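Local coordinates for YjbQ family protein (Sulfolobus tokodaii, PDB 1VE0) that is of unknown function but binds zinc and belongs to the uncharacterised YjbQ (UPF0047) family, at residues D17-S26 with L106-L117; V41-I50 with A86-R97. All coordinates share one frame; numbering follows the deposited sequence.

Overall arrangement
Contact 1 and contact 2 lie side by side, their centres about 15 Å apart. They meet in one antiparallel three-stranded sheet, where strand 113-118 runs between strand 17-20 and strand 46-51. Contact 1 holds the pairing of 17-20 with 113-118. Contact 2 packs strand 46-51 against helix 84-93 and the start of strand 96-102, which belongs to the second, five-stranded sheet. Backbone bonds from I115 to I49 and from L117 to A47 join the two contacts. Along the chain 41-50 and 86-97 are nested between 17-26 and 106-117. The zinc ligand H87 sits in contact 2, and both contacts reach a neighbouring subunit of the trimer.

Contact 1: residues D17-S26 with L106-L117; sequences DSIDITEQVS and LDLGTWQRIILL
Strand 17-20 pairs antiparallel with strand 113-117, and their axes come within 4.6 Å. I19 and L116 form the hydrogen-bonded pair, with I19 N to L116 O at 3.0 Å and L116 N to I19 O at 2.8 Å. S18 with L117 and D20 with I115 are non-hydrogen-bonded pairs. Beyond the last strand pair, I21, the N-cap residue of helix 22-28, gives its N-H to I114 O. T22 OG1 accepts from I114 N at 2.9 Å. D20 OD1 accepts the backbone N-H of T22, an Asx turn. Its syn lone pair also takes the T22 hydroxyl, with OG1 at 2.6 Å. OD2 forms a salt bridge with R113, accepting from NE at 2.8 Å through its syn lone pair, in the guanidinium plane. The carboxylate and guanidinium planes are 75° apart. R113 is bent at chi2 and chi3 (-65° and -71°), which folds its guanidinium back over T22, with OG1 above one face. E23 OE1 lies at the edge and forms a salt bridge to NH1 whose hydrogen bond is weak (3.3 Å). Beneath the helix, V25 CG1 packs on I114 CD1 at 3.6 Å, and the I21 and I114 side chains cross at about a right angle, I21 CG1 touching I114 CG2. With an alanine at D20, R113 would probably lose its shorter salt bridge, and the T22 N-H and hydroxyl would lose their shared acceptor. One carboxylate thus ties strand end, helix start and R113 together, and the guanidinium would be expected to favour the ionised form of both acids.

Contact 2: residues V41-I50 with A86-R97; sequences VKHTTCAIII and AHVISAIIGNSR. With ZN (zinc ion), chain C; SO4 (sulfate ion), chain B.
The H87 imidazole carries T45 CG2 over one face, a CH-pi contact with the methyl 3.5 Å from the ring centroid and 7° off its normal. NE2 binds zinc at 2.3 Å; H77, N83 and a water are further ligands. ND1 is hydrogen-bonded to N51 of the third subunit. The R97 guanidinium has the carbonyl oxygen I48 O over one face, not bonded. At its edge NH1 and NH2 both grip I93 O from the same face of that carbonyl, NH1 also reaches S96 O at 2.8 Å, and NE donates to a water that I50 N also reaches. Chi1 of -77° puts R97 CG against I48 CG2 (3.7 Å); the chi2 bend then turns the chain. The N95 amide donates ND2 to V41 O at 3.1 Å, with that oxygen in the amide plane, while V41 N donates to N95 O. I93 CG2 meets I49 CG2 at 3.5 Å. S90 OG turns back to its own helix, donating to A86 O. H43 ND1 gives a bond to sulfate O1 at 3.1 Å, and T44 N and T45 N also bind the sulfate. H43 NE2 is hydrogen-bonded to T126 N. R123 and R125 also bind this sulfate, probably from the crystallisation liquor. T45 touches both the zinc ligand and the sulfate, so this contact joins the metal to a site that can hold an anion, perhaps a pocket.

Contact 1: residues D17-S26 with L106-L117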
# COMPACT_ATOMS: atom_id res chain seq x y z
N ASP A 17 -18.78 5.70 0.39
CA ASP A 17 -18.87 6.31 -0.93
C ASP A 17 -17.57 6.04 -1.69
O ASP A 17 -16.54 5.74 -1.08
CB ASP A 17 -19.08 7.82 -0.77
CG ASP A 17 -19.66 8.47 -2.00
OD1 ASP A 17 -20.05 7.74 -2.94
OD2 ASP A 17 -19.74 9.72 -2.02
N SER A 18 -17.65 6.11 -3.00
CA SER A 18 -16.47 5.89 -3.84
C SER A 18 -16.50 6.94 -4.94
O SER A 18 -17.50 7.10 -5.63
CB SER A 18 -16.47 4.46 -4.41
OG SER A 18 -17.74 4.10 -4.93
N ILE A 19 -15.40 7.65 -5.08
CA ILE A 19 -15.34 8.72 -6.07
C ILE A 19 -14.12 8.62 -6.97
O ILE A 19 -13.01 8.50 -6.48
CB ILE A 19 -15.30 10.09 -5.36
CG1 ILE A 19 -16.59 10.30 -4.56
CG2 ILE A 19 -15.09 11.20 -6.39
CD1 ILE A 19 -16.60 11.59 -3.75
N ASP A 20 -14.36 8.68 -8.28
CA ASP A 20 -13.29 8.64 -9.27
C ASP A 20 -12.66 10.03 -9.28
O ASP A 20 -13.30 11.00 -9.68
CB ASP A 20 -13.87 8.31 -10.65
CG ASP A 20 -12.80 8.10 -11.71
OD1 ASP A 20 -11.69 8.65 -11.57
OD2 ASP A 20 -13.07 7.39 -12.70
N ILE A 21 -11.41 10.14 -8.82
CA ILE A 21 -10.75 11.44 -8.76
C ILE A 21 -9.64 11.62 -9.79
O ILE A 21 -8.84 12.54 -9.69
CB ILE A 21 -10.16 11.71 -7.34
CG1 ILE A 21 -9.21 10.57 -6.94
CG2 ILE A 21 -11.29 11.80 -6.33
CD1 ILE A 21 -8.45 10.83 -5.64
N THR A 22 -9.61 10.73 -10.78
CA THR A 22 -8.58 10.77 -11.81
C THR A 22 -8.40 12.14 -12.48
O THR A 22 -7.28 12.62 -12.63
CB THR A 22 -8.87 9.75 -12.91
OG1 THR A 22 -9.23 8.49 -12.32
CG2 THR A 22 -7.64 9.56 -13.79
N GLU A 23 -9.50 12.76 -12.90
CA GLU A 23 -9.40 14.06 -13.57
C GLU A 23 -8.74 15.12 -12.70
O GLU A 23 -7.89 15.90 -13.18
CB GLU A 23 -10.78 14.54 -14.03
CG GLU A 23 -11.52 13.54 -14.91
CD GLU A 23 -10.75 13.18 -16.18
OE1 GLU A 23 -11.04 12.12 -16.79
OE2 GLU A 23 -9.85 13.97 -16.57
N GLN A 24 -9.12 15.18 -11.42
CA GLN A 24 -8.54 16.16 -10.51
C GLN A 24 -7.06 15.89 -10.31
O GLN A 24 -6.27 16.82 -10.17
CB GLN A 24 -9.25 16.15 -9.15
CG GLN A 24 -10.74 16.49 -9.21
CD GLN A 24 -11.62 15.25 -9.27
OE1 GLN A 24 -11.47 14.40 -10.16
NE2 GLN A 24 -12.55 15.14 -8.33
N VAL A 25 -6.68 14.61 -10.29
CA VAL A 25 -5.27 14.31 -10.13
C VAL A 25 -4.48 14.69 -11.39
O VAL A 25 -3.35 15.16 -11.29
CB VAL A 25 -5.01 12.80 -9.81
CG1 VAL A 25 -3.51 12.54 -9.76
CG2 VAL A 25 -5.61 12.45 -8.45
N SER A 26 -5.07 14.50 -12.57
CA SER A 26 -4.35 14.86 -13.79
C SER A 26 -4.06 16.36 -13.82
O SER A 26 -3.04 16.79 -14.35
CB SER A 26 -5.11 14.42 -15.06
OG SER A 26 -6.38 15.02 -15.14
N LEU A 106 -0.74 11.13 -16.63
CA LEU A 106 -0.79 9.99 -15.72
C LEU A 106 -0.63 8.73 -16.58
O LEU A 106 -1.34 8.55 -17.56
CB LEU A 106 -2.14 9.94 -15.01
CG LEU A 106 -2.45 11.10 -14.07
CD1 LEU A 106 -3.86 10.92 -13.49
CD2 LEU A 106 -1.41 11.16 -12.97
N ASP A 107 0.30 7.86 -16.21
CA ASP A 107 0.55 6.64 -16.96
C ASP A 107 -0.32 5.53 -16.36
O ASP A 107 0.13 4.77 -15.49
CB ASP A 107 2.05 6.30 -16.87
CG ASP A 107 2.44 5.08 -17.68
OD1 ASP A 107 1.74 4.77 -18.66
OD2 ASP A 107 3.47 4.44 -17.35
N LEU A 108 -1.56 5.47 -16.83
CA LEU A 108 -2.55 4.50 -16.35
C LEU A 108 -2.86 3.39 -17.34
O LEU A 108 -2.85 3.60 -18.55
CB LEU A 108 -3.85 5.24 -16.02
CG LEU A 108 -3.72 6.29 -14.90
CD1 LEU A 108 -4.89 7.30 -14.93
CD2 LEU A 108 -3.65 5.56 -13.58
N GLY A 109 -3.16 2.21 -16.80
CA GLY A 109 -3.52 1.07 -17.63
C GLY A 109 -4.91 1.29 -18.20
O GLY A 109 -5.61 2.23 -17.80
N THR A 110 -5.29 0.45 -19.15
CA THR A 110 -6.60 0.53 -19.80
C THR A 110 -7.77 0.78 -18.83
O THR A 110 -8.59 1.67 -19.04
CB THR A 110 -6.90 -0.77 -20.58
OG1 THR A 110 -5.85 -1.00 -21.53
CG2 THR A 110 -8.22 -0.67 -21.34
N TRP A 111 -7.83 -0.01 -17.76
CA TRP A 111 -8.92 0.09 -16.81
C TRP A 111 -8.60 0.80 -15.49
O TRP A 111 -9.42 0.77 -14.58
CB TRP A 111 -9.45 -1.31 -16.49
CG TRP A 111 -9.71 -2.14 -17.72
CD1 TRP A 111 -9.01 -3.25 -18.12
CD2 TRP A 111 -10.70 -1.90 -18.73
NE1 TRP A 111 -9.50 -3.71 -19.32
CE2 TRP A 111 -10.54 -2.90 -19.72
CE3 TRP A 111 -11.70 -0.94 -18.90
CZ2 TRP A 111 -11.34 -2.97 -20.86
CZ3 TRP A 111 -12.51 -1.00 -20.05
CH2 TRP A 111 -12.32 -2.01 -21.01
N GLN A 112 -7.44 1.45 -15.39
CA GLN A 112 -7.08 2.13 -14.14
C GLN A 112 -7.59 3.54 -13.95
O GLN A 112 -7.44 4.41 -14.81
CB GLN A 112 -5.56 2.17 -13.94
CG GLN A 112 -4.90 0.86 -13.63
CD GLN A 112 -3.44 1.06 -13.32
OE1 GLN A 112 -2.73 1.78 -14.04
NE2 GLN A 112 -2.96 0.42 -12.25
N ARG A 113 -8.16 3.77 -12.78
CA ARG A 113 -8.66 5.08 -12.39
C ARG A 113 -8.20 5.27 -10.94
O ARG A 113 -7.96 4.30 -10.23
CB ARG A 113 -10.19 5.13 -12.47
CG ARG A 113 -10.75 4.82 -13.88
CD ARG A 113 -10.36 5.88 -14.89
NE ARG A 113 -11.06 7.14 -14.66
CZ ARG A 113 -10.96 8.22 -15.44
NH1 ARG A 113 -11.63 9.32 -15.15
NH2 ARG A 113 -10.17 8.20 -16.52
N ILE A 114 -8.05 6.51 -10.52
CA ILE A 114 -7.64 6.81 -9.16
C ILE A 114 -8.95 6.97 -8.42
O ILE A 114 -9.78 7.80 -8.78
CB ILE A 114 -6.81 8.09 -9.14
CG1 ILE A 114 -5.59 7.91 -10.05
CG2 ILE A 114 -6.38 8.41 -7.69
CD1 ILE A 114 -4.74 9.15 -10.22
N ILE A 115 -9.15 6.16 -7.39
CA ILE A 115 -10.40 6.20 -6.64
C ILE A 115 -10.28 6.50 -5.16
O ILE A 115 -9.42 5.94 -4.47
CB ILE A 115 -11.12 4.83 -6.80
CG1 ILE A 115 -11.42 4.57 -8.28
CG2 ILE A 115 -12.38 4.79 -5.94
CD1 ILE A 115 -11.69 3.12 -8.61
N LEU A 116 -11.14 7.40 -4.66
CA LEU A 116 -11.14 7.68 -3.22
C LEU A 116 -12.26 6.84 -2.60
O LEU A 116 -13.38 6.86 -3.08
CB LEU A 116 -11.41 9.17 -2.94
CG LEU A 116 -11.80 9.53 -1.49
CD1 LEU A 116 -10.66 9.22 -0.54
CD2 LEU A 116 -12.15 11.00 -1.41
N LEU A 117 -11.94 6.07 -1.56
CA LEU A 117 -12.93 5.23 -0.89
C LEU A 117 -13.20 5.87 0.47
O LEU A 117 -12.28 6.11 1.25
CB LEU A 117 -12.43 3.79 -0.71
CG LEU A 117 -12.23 2.93 -1.98
CD1 LEU A 117 -11.79 1.52 -1.57
CD2 LEU A 117 -13.54 2.85 -2.79

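Contact 2: residues V41-I50 with A86-R97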
# COMPACT_ATOMS: atom_id res chain seq x y z
N VAL A 41 -3.94 11.11 1.14
CA VAL A 41 -4.96 11.80 1.92
C VAL A 41 -4.36 11.87 3.32
O VAL A 41 -3.72 10.92 3.77
CB VAL A 41 -6.33 11.09 1.99
CG1 VAL A 41 -7.03 11.21 0.64
CG2 VAL A 41 -6.17 9.62 2.44
N LYS A 42 -4.51 13.01 3.98
CA LYS A 42 -3.99 13.14 5.33
C LYS A 42 -5.09 12.77 6.30
O LYS A 42 -5.11 13.21 7.45
CB LYS A 42 -3.52 14.57 5.59
CG LYS A 42 -2.43 15.06 4.65
CD LYS A 42 -2.05 16.50 5.01
CE LYS A 42 -1.22 17.15 3.94
NZ LYS A 42 -0.90 18.57 4.32
N HIS A 43 -6.02 11.94 5.82
CA HIS A 43 -7.16 11.47 6.61
C HIS A 43 -6.88 10.06 7.11
O HIS A 43 -6.04 9.36 6.56
CB HIS A 43 -8.41 11.45 5.74
CG HIS A 43 -8.83 12.80 5.25
ND1 HIS A 43 -9.17 13.82 6.10
CD2 HIS A 43 -8.98 13.28 3.99
CE1 HIS A 43 -9.52 14.88 5.39
NE2 HIS A 43 -9.41 14.58 4.11
N THR A 44 -7.60 9.64 8.15
CA THR A 44 -7.41 8.30 8.69
C THR A 44 -8.62 7.41 8.47
O THR A 44 -8.59 6.24 8.81
CB THR A 44 -7.14 8.33 10.22
OG1 THR A 44 -8.27 8.89 10.89
CG2 THR A 44 -5.91 9.17 10.54
N THR A 45 -9.69 7.96 7.91
CA THR A 45 -10.89 7.14 7.70
C THR A 45 -11.37 7.01 6.27
O THR A 45 -12.51 6.64 6.02
CB THR A 45 -12.06 7.61 8.57
OG1 THR A 45 -12.23 9.02 8.39
CG2 THR A 45 -11.80 7.29 10.04
N CYS A 46 -10.51 7.36 5.33
CA CYS A 46 -10.84 7.17 3.92
C CYS A 46 -9.52 6.69 3.32
O CYS A 46 -8.46 6.87 3.93
CB CYS A 46 -11.38 8.47 3.28
SG CYS A 46 -10.27 9.89 3.17
N ALA A 47 -9.57 6.02 2.17
CA ALA A 47 -8.36 5.51 1.54
C ALA A 47 -8.32 5.75 0.04
O ALA A 47 -9.32 6.17 -0.56
CB ALA A 47 -8.22 4.03 1.83
N ILE A 48 -7.16 5.48 -0.56
CA ILE A 48 -6.95 5.66 -2.00
C ILE A 48 -6.57 4.31 -2.61
O ILE A 48 -5.76 3.58 -2.05
CB ILE A 48 -5.77 6.66 -2.30
CG1 ILE A 48 -6.11 8.07 -1.79
CG2 ILE A 48 -5.47 6.70 -3.80
CD1 ILE A 48 -7.29 8.75 -2.49
N ILE A 49 -7.18 3.98 -3.74
CA ILE A 49 -6.87 2.75 -4.46
C ILE A 49 -6.79 3.13 -5.92
O ILE A 49 -7.30 4.19 -6.30
CB ILE A 49 -7.99 1.65 -4.36
CG1 ILE A 49 -9.27 2.15 -5.05
CG2 ILE A 49 -8.27 1.28 -2.91
CD1 ILE A 49 -10.38 1.10 -5.10
N ILE A 50 -6.11 2.30 -6.72
CA ILE A 50 -6.03 2.51 -8.16
C ILE A 50 -6.71 1.28 -8.75
O ILE A 50 -6.17 0.18 -8.65
CB ILE A 50 -4.58 2.54 -8.71
CG1 ILE A 50 -3.73 3.55 -7.96
CG2 ILE A 50 -4.60 2.88 -10.22
CD1 ILE A 50 -4.28 4.96 -7.98
N ALA A 86 -13.89 2.26 9.96
CA ALA A 86 -13.30 3.08 8.90
C ALA A 86 -11.80 3.20 9.09
O ALA A 86 -11.04 3.20 8.11
CB ALA A 86 -13.95 4.46 8.90
N HIS A 87 -11.37 3.32 10.34
CA HIS A 87 -9.95 3.43 10.68
C HIS A 87 -9.22 2.15 10.29
O HIS A 87 -8.16 2.18 9.65
CB HIS A 87 -9.78 3.67 12.18
CG HIS A 87 -10.03 5.08 12.61
ND1 HIS A 87 -9.14 6.10 12.34
CD2 HIS A 87 -11.05 5.64 13.30
CE1 HIS A 87 -9.60 7.23 12.86
NE2 HIS A 87 -10.76 6.98 13.44
N VAL A 88 -9.79 1.02 10.69
CA VAL A 88 -9.20 -0.28 10.41
C VAL A 88 -9.07 -0.61 8.93
O VAL A 88 -7.99 -0.95 8.45
CB VAL A 88 -10.00 -1.40 11.11
CG1 VAL A 88 -9.51 -2.77 10.64
CG2 VAL A 88 -9.85 -1.26 12.62
N ILE A 89 -10.17 -0.52 8.19
CA ILE A 89 -10.09 -0.85 6.77
C ILE A 89 -9.21 0.14 6.01
O ILE A 89 -8.47 -0.26 5.10
CB ILE A 89 -11.51 -0.94 6.13
CG1 ILE A 89 -11.40 -1.56 4.73
CG2 ILE A 89 -12.17 0.44 6.10
CD1 ILE A 89 -10.86 -2.98 4.73
N SER A 90 -9.26 1.42 6.38
CA SER A 90 -8.43 2.44 5.74
C SER A 90 -6.93 2.20 5.99
O SER A 90 -6.10 2.49 5.13
CB SER A 90 -8.79 3.85 6.25
OG SER A 90 -10.06 4.29 5.75
N ALA A 91 -6.59 1.72 7.18
CA ALA A 91 -5.19 1.47 7.52
C ALA A 91 -4.67 0.31 6.67
O ALA A 91 -3.54 0.34 6.17
CB ALA A 91 -5.05 1.13 9.00
N ILE A 92 -5.50 -0.71 6.50
CA ILE A 92 -5.11 -1.86 5.72
C ILE A 92 -4.91 -1.51 4.23
O ILE A 92 -3.89 -1.86 3.63
CB ILE A 92 -6.16 -2.99 5.87
CG1 ILE A 92 -6.16 -3.46 7.33
CG2 ILE A 92 -5.85 -4.16 4.90
CD1 ILE A 92 -7.30 -4.42 7.70
N ILE A 93 -5.88 -0.80 3.66
CA ILE A 93 -5.79 -0.42 2.24
C ILE A 93 -4.66 0.58 2.00
O ILE A 93 -3.89 0.46 1.04
CB ILE A 93 -7.13 0.20 1.75
CG1 ILE A 93 -8.24 -0.86 1.85
CG2 ILE A 93 -7.01 0.68 0.30
CD1 ILE A 93 -9.65 -0.32 1.56
N GLY A 94 -4.54 1.55 2.91
CA GLY A 94 -3.50 2.55 2.78
C GLY A 94 -4.07 3.92 2.44
O GLY A 94 -5.12 4.04 1.81
N ASN A 95 -3.35 4.97 2.84
CA ASN A 95 -3.82 6.33 2.59
C ASN A 95 -3.17 6.96 1.37
O ASN A 95 -3.33 8.15 1.13
CB ASN A 95 -3.54 7.20 3.80
CG ASN A 95 -2.06 7.40 4.03
OD1 ASN A 95 -1.30 6.44 4.11
ND2 ASN A 95 -1.64 8.66 4.12
N SER A 96 -2.44 6.16 0.60
CA SER A 96 -1.80 6.68 -0.60
C SER A 96 -1.59 5.60 -1.64
O SER A 96 -1.64 4.41 -1.34
CB SER A 96 -0.44 7.31 -0.28
OG SER A 96 0.50 6.32 0.12
N ARG A 97 -1.36 6.05 -2.87
CA ARG A 97 -1.08 5.19 -4.01
C ARG A 97 -0.16 6.00 -4.92
O ARG A 97 -0.22 7.23 -4.93
CB ARG A 97 -2.37 4.83 -4.77
CG ARG A 97 -3.22 3.77 -4.09
CD ARG A 97 -2.49 2.43 -4.09
NE ARG A 97 -3.32 1.35 -3.56
CZ ARG A 97 -3.52 1.11 -2.27
NH1 ARG A 97 -2.94 1.88 -1.35
NH2 ARG A 97 -4.25 0.07 -1.89
ZN ZN C . -12.19 7.88 15.06
S SO4 B . -9.87 11.90 9.55
O1 SO4 B . -9.76 13.28 9.05
O2 SO4 B . -10.14 10.99 8.43
O3 SO4 B . -10.99 11.84 10.51
O4 SO4 B . -8.61 11.50 10.21
O HOH W 1 -4.73 -0.07 -5.64
O HOH W 2 -11.18 9.65 15.65